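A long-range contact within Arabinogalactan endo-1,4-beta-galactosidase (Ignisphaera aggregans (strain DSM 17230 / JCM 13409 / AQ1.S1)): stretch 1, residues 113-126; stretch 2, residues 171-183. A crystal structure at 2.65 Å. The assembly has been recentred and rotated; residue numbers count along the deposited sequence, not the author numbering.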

ATOM      1  N   ASP A 113       7.434 -12.365  -2.109  1.00 16.78           N
ATOM      2  CA  ASP A 113       8.512 -12.700  -1.188  1.00 17.33           C
ATOM      3  C   ASP A 113       9.646 -11.688  -1.337  1.00 18.94           C
ATOM      4  O   ASP A 113       9.662 -10.897  -2.279  1.00 19.62           O
ATOM      5  CB  ASP A 113       9.018 -14.128  -1.425  1.00 17.85           C
ATOM      6  CG  ASP A 113       9.644 -14.313  -2.794  1.00 20.48           C
ATOM      7  OD1 ASP A 113       9.371 -13.491  -3.690  1.00 21.32           O
ATOM      8  OD2 ASP A 113      10.405 -15.288  -2.974  1.00 20.24           O
ATOM      9  N   LEU A 114      10.589 -11.722  -0.401  1.00 18.37           N
ATOM     10  CA  LEU A 114      11.625 -10.696  -0.313  1.00 16.06           C
ATOM     11  C   LEU A 114      12.531 -10.637  -1.551  1.00 18.25           C
ATOM     12  O   LEU A 114      12.850  -9.546  -2.021  1.00 17.81           O
ATOM     13  CB  LEU A 114      12.470 -10.921   0.944  1.00 17.43           C
ATOM     14  CG  LEU A 114      13.509  -9.849   1.278  1.00 20.08           C
ATOM     15  CD1 LEU A 114      12.829  -8.552   1.697  1.00 16.71           C
ATOM     16  CD2 LEU A 114      14.450 -10.348   2.367  1.00 19.77           C
ATOM     17  N   PRO A 115      12.954 -11.801  -2.081  1.00 20.62           N
ATOM     18  CA  PRO A 115      13.808 -11.753  -3.276  1.00 19.26           C
ATOM     19  C   PRO A 115      13.140 -11.102  -4.491  1.00 18.29           C
ATOM     20  O   PRO A 115      13.795 -10.313  -5.174  1.00 16.37           O
ATOM     21  CB  PRO A 115      14.104 -13.231  -3.553  1.00 14.90           C
ATOM     22  CG  PRO A 115      13.953 -13.897  -2.241  1.00 18.21           C
ATOM     23  CD  PRO A 115      12.831 -13.176  -1.562  1.00 20.02           C
ATOM     24  N   ARG A 116      11.876 -11.424  -4.757  1.00 18.24           N
ATOM     25  CA  ARG A 116      11.177 -10.865  -5.916  1.00 19.22           C
ATOM     26  C   ARG A 116      10.829  -9.393  -5.710  1.00 18.29           C
ATOM     27  O   ARG A 116      10.894  -8.599  -6.647  1.00 17.69           O
ATOM     28  CB  ARG A 116       9.902 -11.660  -6.218  1.00 18.53           C
ATOM     29  CG  ARG A 116       8.914 -10.923  -7.116  1.00 19.18           C
ATOM     30  CD  ARG A 116       7.985 -11.864  -7.880  1.00 21.15           C
ATOM     31  NE  ARG A 116       7.571 -13.027  -7.096  1.00 20.42           N
ATOM     32  CZ  ARG A 116       7.926 -14.287  -7.346  1.00 19.93           C
ATOM     33  NH1 ARG A 116       8.715 -14.592  -8.371  1.00 17.51           N
ATOM     34  NH2 ARG A 116       7.484 -15.258  -6.559  1.00 21.16           N
ATOM     35  N   MET A 117      10.459  -9.033  -4.487  1.00 18.76           N
ATOM     36  CA  MET A 117      10.092  -7.656  -4.179  1.00 16.52           C
ATOM     37  C   MET A 117      11.311  -6.744  -4.159  1.00 17.25           C
ATOM     38  O   MET A 117      11.229  -5.583  -4.551  1.00 20.50           O
ATOM     39  CB  MET A 117       9.370  -7.585  -2.834  1.00 17.01           C
ATOM     40  CG  MET A 117       7.975  -8.183  -2.848  1.00 18.26           C
ATOM     41  SD  MET A 117       6.841  -7.293  -3.934  1.00 18.48           S
ATOM     42  CE  MET A 117       6.928  -8.289  -5.422  1.00 16.16           C
ATOM     43  N   THR A 118      12.440  -7.270  -3.700  1.00 17.84           N
ATOM     44  CA  THR A 118      13.660  -6.480  -3.595  1.00 19.34           C
ATOM     45  C   THR A 118      14.223  -6.149  -4.976  1.00 20.89           C
ATOM     46  O   THR A 118      14.796  -5.077  -5.180  1.00 19.91           O
ATOM     47  CB  THR A 118      14.733  -7.216  -2.764  1.00 19.23           C
ATOM     48  OG1 THR A 118      14.254  -7.410  -1.426  1.00 16.75           O
ATOM     49  CG2 THR A 118      16.033  -6.421  -2.716  1.00 21.51           C
ATOM     50  N   ASP A 119      14.061  -7.069  -5.922  1.00 22.68           N
ATOM     51  CA  ASP A 119      14.579  -6.864  -7.268  1.00 21.86           C
ATOM     52  C   ASP A 119      13.856  -5.717  -7.959  1.00 21.92           C
ATOM     53  O   ASP A 119      14.456  -4.975  -8.734  1.00 25.96           O
ATOM     54  CB  ASP A 119      14.449  -8.135  -8.108  1.00 18.03           C
ATOM     55  CG  ASP A 119      14.863  -7.917  -9.552  1.00 23.19           C
ATOM     56  OD1 ASP A 119      16.082  -7.899  -9.827  1.00 22.50           O
ATOM     57  OD2 ASP A 119      13.968  -7.755 -10.409  1.00 24.03           O
ATOM     58  N   PHE A 120      12.566  -5.575  -7.678  1.00 19.87           N
ATOM     59  CA  PHE A 120      11.777  -4.506  -8.276  1.00 22.19           C
ATOM     60  C   PHE A 120      12.087  -3.177  -7.599  1.00 22.51           C
ATOM     61  O   PHE A 120      12.246  -2.152  -8.262  1.00 22.73           O
ATOM     62  CB  PHE A 120      10.284  -4.815  -8.174  1.00 22.52           C
ATOM     63  CG  PHE A 120       9.422  -3.896  -8.989  1.00 21.63           C
ATOM     64  CD1 PHE A 120       9.320  -4.060 -10.361  1.00 22.44           C
ATOM     65  CD2 PHE A 120       8.718  -2.869  -8.390  1.00 19.65           C
ATOM     66  CE1 PHE A 120       8.532  -3.218 -11.117  1.00 19.05           C
ATOM     67  CE2 PHE A 120       7.928  -2.023  -9.143  1.00 20.35           C
ATOM     68  CZ  PHE A 120       7.835  -2.199 -10.506  1.00 19.38           C
ATOM     69  N   ALA A 121      12.172  -3.205  -6.272  1.00 23.83           N
ATOM     70  CA  ALA A 121      12.474  -2.009  -5.494  1.00 22.79           C
ATOM     71  C   ALA A 121      13.849  -1.467  -5.860  1.00 22.04           C
ATOM     72  O   ALA A 121      14.076  -0.259  -5.836  1.00 21.77           O
ATOM     73  CB  ALA A 121      12.401  -2.313  -4.006  1.00 17.35           C
ATOM     74  N   ALA A 122      14.765  -2.370  -6.198  1.00 24.59           N
ATOM     75  CA  ALA A 122      16.113  -1.984  -6.599  1.00 26.27           C
ATOM     76  C   ALA A 122      16.079  -1.218  -7.916  1.00 23.39           C
ATOM     77  O   ALA A 122      16.739  -0.189  -8.064  1.00 23.00           O
ATOM     78  CB  ALA A 122      17.003  -3.214  -6.724  1.00 24.28           C
ATOM     79  N   LYS A 123      15.301  -1.726  -8.866  1.00 22.05           N
ATOM     80  CA  LYS A 123      15.179  -1.100 -10.176  1.00 22.62           C
ATOM     81  C   LYS A 123      14.446   0.231 -10.073  1.00 23.29           C
ATOM     82  O   LYS A 123      14.758   1.178 -10.797  1.00 25.86           O
ATOM     83  CB  LYS A 123      14.454  -2.033 -11.146  1.00 21.61           C
ATOM     84  CG  LYS A 123      15.243  -3.287 -11.494  1.00 25.84           C
ATOM     85  CD  LYS A 123      14.403  -4.276 -12.285  1.00 29.03           C
ATOM     86  CE  LYS A 123      15.151  -5.581 -12.515  1.00 29.14           C
ATOM     87  NZ  LYS A 123      14.297  -6.596 -13.190  1.00 38.08           N
ATOM     88  N   ALA A 124      13.472   0.299  -9.169  1.00 24.03           N
ATOM     89  CA  ALA A 124      12.704   1.519  -8.953  1.00 20.74           C
ATOM     90  C   ALA A 124      13.577   2.616  -8.354  1.00 23.64           C
ATOM     91  O   ALA A 124      13.563   3.756  -8.823  1.00 23.32           O
ATOM     92  CB  ALA A 124      11.515   1.243  -8.054  1.00 21.48           C
ATOM     93  N   LYS A 125      14.334   2.270  -7.316  1.00 23.53           N
ATOM     94  CA  LYS A 125      15.204   3.236  -6.657  1.00 23.95           C
ATOM     95  C   LYS A 125      16.315   3.670  -7.607  1.00 25.17           C
ATOM     96  O   LYS A 125      16.843   4.776  -7.500  1.00 25.73           O
ATOM     97  CB  LYS A 125      15.796   2.649  -5.374  1.00 24.56           C
ATOM     98  CG  LYS A 125      16.187   3.706  -4.344  1.00 26.68           C
ATOM     99  CD  LYS A 125      16.785   3.092  -3.086  1.00 25.53           C
ATOM    100  CE  LYS A 125      18.186   2.549  -3.338  1.00 24.10           C
ATOM    101  NZ  LYS A 125      18.794   1.949  -2.112  1.00 24.50           N
ATOM    102  N   ALA A 126      16.663   2.789  -8.538  1.00 24.51           N
ATOM    103  CA  ALA A 126      17.648   3.112  -9.562  1.00 25.06           C
ATOM    104  C   ALA A 126      17.072   4.116 -10.556  1.00 23.97           C
ATOM    105  O   ALA A 126      17.809   4.887 -11.172  1.00 22.92           O
ATOM    106  CB  ALA A 126      18.099   1.852 -10.279  1.00 24.09           C
TER
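Stretch 2 (171-183) NALKYMAEHNALP

Stretch 2 enters as a helix already under way, and its last residues, His-179 to Pro-183, form a loop. It lies against the helix that starts at Leu-114. The two helices run in broadly the same direction and cross at -41°, with a closest axial approach of 9.9 Å. The backbones draw together along the contact. The CA atoms of Leu-114 and Ala-172 are 7.3 Å apart, those of Thr-118 and Met-176 5.8 Å, and those of Ala-122 and Ala-181 4.2 Å. Past the helix, Asn-180 has positive phi and psi (53/56), and Ala-181 N bonds back to Met-176 O at 2.6 Å.

Lys-125, Leu-114 and Thr-118 have the most surface covered by the other stretch, 75, 73 and 73 Å². Leu-114 receives the helix of stretch 2. Its CD2 lies 3.7 Å from Tyr-175 CD1 and 3.8 Å from Ala-172 CA, and its CD1 is 4.0 Å from Met-176 CG.

Thr-118 sits one turn on. Its hydroxyl donates to Leu-114 O (OG1 to O, 2.6 Å), so it is satisfied within its own helix. The same OG1 meets the edge of the Tyr-175 ring, 3.4 Å from CE1. Thr-118 CG2 is 3.8 Å from both His-179 CB and Ala-181 CB. His-179 ND1 bonds to Tyr-175 O at 2.7 Å.

The loop then packs on Ala-121 and Ala-122. Ala-181 CB is 4.0 Å from Ala-121 CB and 3.8 Å from Ala-122 CB. Ala-122 CA makes a CA-H...O contact with Asn-180 O at 3.6 Å.

Lys-125 reaches over the loop. Its CE is 3.3 Å from Asn-180 O, and its NZ is 3.3 Å from Leu-182 N, a pair of donors. No hydrogen bond joins the two stretches; they meet by packing.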

ATOM      1  N   ASN A 171      17.692  -8.711   9.053  1.00 22.43           N
ATOM      2  CA  ASN A 171      18.241  -9.406   7.896  1.00 21.02           C
ATOM      3  C   ASN A 171      17.478  -9.071   6.619  1.00 20.94           C
ATOM      4  O   ASN A 171      18.062  -9.014   5.539  1.00 21.45           O
ATOM      5  CB  ASN A 171      18.228 -10.917   8.133  1.00 21.73           C
ATOM      6  CG  ASN A 171      19.317 -11.369   9.091  1.00 24.58           C
ATOM      7  OD1 ASN A 171      20.439 -10.862   9.060  1.00 27.04           O
ATOM      8  ND2 ASN A 171      18.991 -12.331   9.948  1.00 24.82           N
ATOM      9  N   ALA A 172      16.171  -8.851   6.744  1.00 22.38           N
ATOM     10  CA  ALA A 172      15.353  -8.467   5.598  1.00 18.91           C
ATOM     11  C   ALA A 172      15.854  -7.152   5.014  1.00 21.39           C
ATOM     12  O   ALA A 172      16.155  -7.075   3.828  1.00 20.73           O
ATOM     13  CB  ALA A 172      13.891  -8.350   5.991  1.00 17.11           C
ATOM     14  N   LEU A 173      15.958  -6.124   5.852  1.00 23.40           N
ATOM     15  CA  LEU A 173      16.404  -4.814   5.386  1.00 20.51           C
ATOM     16  C   LEU A 173      17.891  -4.818   5.038  1.00 20.82           C
ATOM     17  O   LEU A 173      18.328  -4.056   4.176  1.00 21.31           O
ATOM     18  CB  LEU A 173      16.108  -3.745   6.439  1.00 19.85           C
ATOM     19  CG  LEU A 173      14.620  -3.483   6.703  1.00 19.45           C
ATOM     20  CD1 LEU A 173      14.444  -2.482   7.827  1.00 18.93           C
ATOM     21  CD2 LEU A 173      13.907  -2.995   5.450  1.00 19.12           C
ATOM     22  N   LYS A 174      18.664  -5.676   5.698  1.00 20.29           N
ATOM     23  CA  LYS A 174      20.071  -5.846   5.344  1.00 20.92           C
ATOM     24  C   LYS A 174      20.195  -6.458   3.952  1.00 22.88           C
ATOM     25  O   LYS A 174      21.157  -6.188   3.231  1.00 23.33           O
ATOM     26  CB  LYS A 174      20.797  -6.724   6.368  1.00 22.78           C
ATOM     27  CG  LYS A 174      21.619  -5.954   7.396  1.00 23.60           C
ATOM     28  CD  LYS A 174      22.796  -5.232   6.747  1.00 25.19           C
ATOM     29  CE  LYS A 174      23.630  -4.484   7.771  1.00 27.27           C
ATOM     30  NZ  LYS A 174      24.618  -3.585   7.117  1.00 26.03           N
ATOM     31  N   TYR A 175      19.221  -7.286   3.583  1.00 19.72           N
ATOM     32  CA  TYR A 175      19.190  -7.894   2.258  1.00 21.72           C
ATOM     33  C   TYR A 175      18.905  -6.837   1.191  1.00 23.08           C
ATOM     34  O   TYR A 175      19.568  -6.798   0.151  1.00 22.81           O
ATOM     35  CB  TYR A 175      18.139  -9.011   2.209  1.00 20.25           C
ATOM     36  CG  TYR A 175      17.935  -9.634   0.845  1.00 21.04           C
ATOM     37  CD1 TYR A 175      17.020  -9.100  -0.053  1.00 21.00           C
ATOM     38  CD2 TYR A 175      18.644 -10.764   0.462  1.00 20.56           C
ATOM     39  CE1 TYR A 175      16.823  -9.666  -1.297  1.00 19.14           C
ATOM     40  CE2 TYR A 175      18.453 -11.339  -0.783  1.00 19.40           C
ATOM     41  CZ  TYR A 175      17.542 -10.785  -1.659  1.00 19.20           C
ATOM     42  OH  TYR A 175      17.348 -11.353  -2.899  1.00 18.12           O
ATOM     43  N   MET A 176      17.932  -5.972   1.460  1.00 20.97           N
ATOM     44  CA  MET A 176      17.533  -4.946   0.502  1.00 22.22           C
ATOM     45  C   MET A 176      18.627  -3.893   0.323  1.00 24.32           C
ATOM     46  O   MET A 176      18.819  -3.367  -0.774  1.00 27.08           O
ATOM     47  CB  MET A 176      16.235  -4.271   0.949  1.00 20.18           C
ATOM     48  CG  MET A 176      15.122  -5.238   1.309  1.00 20.36           C
ATOM     49  SD  MET A 176      13.505  -4.462   1.481  1.00 18.33           S
ATOM     50  CE  MET A 176      13.178  -3.999  -0.219  1.00 18.56           C
ATOM     51  N   ALA A 177      19.339  -3.591   1.404  1.00 22.40           N
ATOM     52  CA  ALA A 177      20.386  -2.573   1.376  1.00 22.46           C
ATOM     53  C   ALA A 177      21.520  -2.964   0.431  1.00 23.26           C
ATOM     54  O   ALA A 177      22.128  -2.102  -0.208  1.00 25.87           O
ATOM     55  CB  ALA A 177      20.930  -2.334   2.778  1.00 20.45           C
ATOM     56  N   GLU A 178      21.794  -4.261   0.335  1.00 22.05           N
ATOM     57  CA  GLU A 178      22.927  -4.748  -0.446  1.00 23.17           C
ATOM     58  C   GLU A 178      22.605  -4.857  -1.930  1.00 24.81           C
ATOM     59  O   GLU A 178      23.489  -4.723  -2.778  1.00 24.40           O
ATOM     60  CB  GLU A 178      23.388  -6.101   0.090  1.00 23.79           C
ATOM     61  CG  GLU A 178      23.999  -6.003   1.469  1.00 26.90           C
ATOM     62  CD  GLU A 178      25.181  -5.052   1.509  1.00 25.56           C
ATOM     63  OE1 GLU A 178      25.997  -5.080   0.560  1.00 23.99           O
ATOM     64  OE2 GLU A 178      25.290  -4.279   2.485  1.00 22.44           O
ATOM     65  N   HIS A 179      21.335  -5.091  -2.240  1.00 24.28           N
ATOM     66  CA  HIS A 179      20.875  -5.070  -3.621  1.00 23.98           C
ATOM     67  C   HIS A 179      20.483  -3.647  -4.010  1.00 24.20           C
ATOM     68  O   HIS A 179      19.812  -3.435  -5.021  1.00 23.32           O
ATOM     69  CB  HIS A 179      19.702  -6.032  -3.808  1.00 23.52           C
ATOM     70  CG  HIS A 179      20.039  -7.458  -3.496  1.00 22.36           C
ATOM     71  ND1 HIS A 179      20.370  -7.883  -2.227  1.00 22.96           N
ATOM     72  CD2 HIS A 179      20.103  -8.554  -4.288  1.00 20.91           C
ATOM     73  CE1 HIS A 179      20.621  -9.180  -2.251  1.00 20.57           C
ATOM     74  NE2 HIS A 179      20.465  -9.612  -3.488  1.00 18.61           N
ATOM     75  N   ASN A 180      20.920  -2.680  -3.203  1.00 24.94           N
ATOM     76  CA  ASN A 180      20.610  -1.269  -3.420  1.00 25.14           C
ATOM     77  C   ASN A 180      19.112  -1.053  -3.561  1.00 22.56           C
ATOM     78  O   ASN A 180      18.639  -0.512  -4.558  1.00 22.67           O
ATOM     79  CB  ASN A 180      21.347  -0.737  -4.654  1.00 24.83           C
ATOM     80  CG  ASN A 180      22.849  -0.666  -4.450  1.00 26.35           C
ATOM     81  OD1 ASN A 180      23.620  -1.279  -5.191  1.00 29.56           O
ATOM     82  ND2 ASN A 180      23.274   0.084  -3.439  1.00 25.87           N
ATOM     83  N   ALA A 181      18.373  -1.503  -2.552  1.00 22.89           N
ATOM     84  CA  ALA A 181      16.922  -1.388  -2.541  1.00 23.74           C
ATOM     85  C   ALA A 181      16.419  -1.046  -1.145  1.00 22.96           C
ATOM     86  O   ALA A 181      15.295  -1.389  -0.780  1.00 23.72           O
ATOM     87  CB  ALA A 181      16.287  -2.679  -3.030  1.00 21.42           C
ATOM     88  N   LEU A 182      17.258  -0.377  -0.361  1.00 20.78           N
ATOM     89  CA  LEU A 182      16.858   0.065   0.966  1.00 20.41           C
ATOM     90  C   LEU A 182      15.660   1.005   0.862  1.00 20.83           C
ATOM     91  O   LEU A 182      15.743   2.033   0.186  1.00 23.66           O
ATOM     92  CB  LEU A 182      18.012   0.769   1.675  1.00 22.91           C
ATOM     93  CG  LEU A 182      17.761   1.093   3.149  1.00 21.47           C
ATOM     94  CD1 LEU A 182      17.775  -0.183   3.979  1.00 19.36           C
ATOM     95  CD2 LEU A 182      18.782   2.089   3.668  1.00 22.92           C
ATOM     96  N   PRO A 183      14.541   0.659   1.522  1.00 20.55           N
ATOM     97  CA  PRO A 183      13.359   1.523   1.429  1.00 21.55           C
ATOM     98  C   PRO A 183      13.474   2.798   2.256  1.00 22.98           C
ATOM     99  O   PRO A 183      13.969   2.761   3.383  1.00 23.61           O
ATOM    100  CB  PRO A 183      12.237   0.634   1.967  1.00 19.24           C
ATOM    101  CG  PRO A 183      12.911  -0.300   2.903  1.00 19.87           C
ATOM    102  CD  PRO A 183      14.271  -0.554   2.318  1.00 21.14           C
TER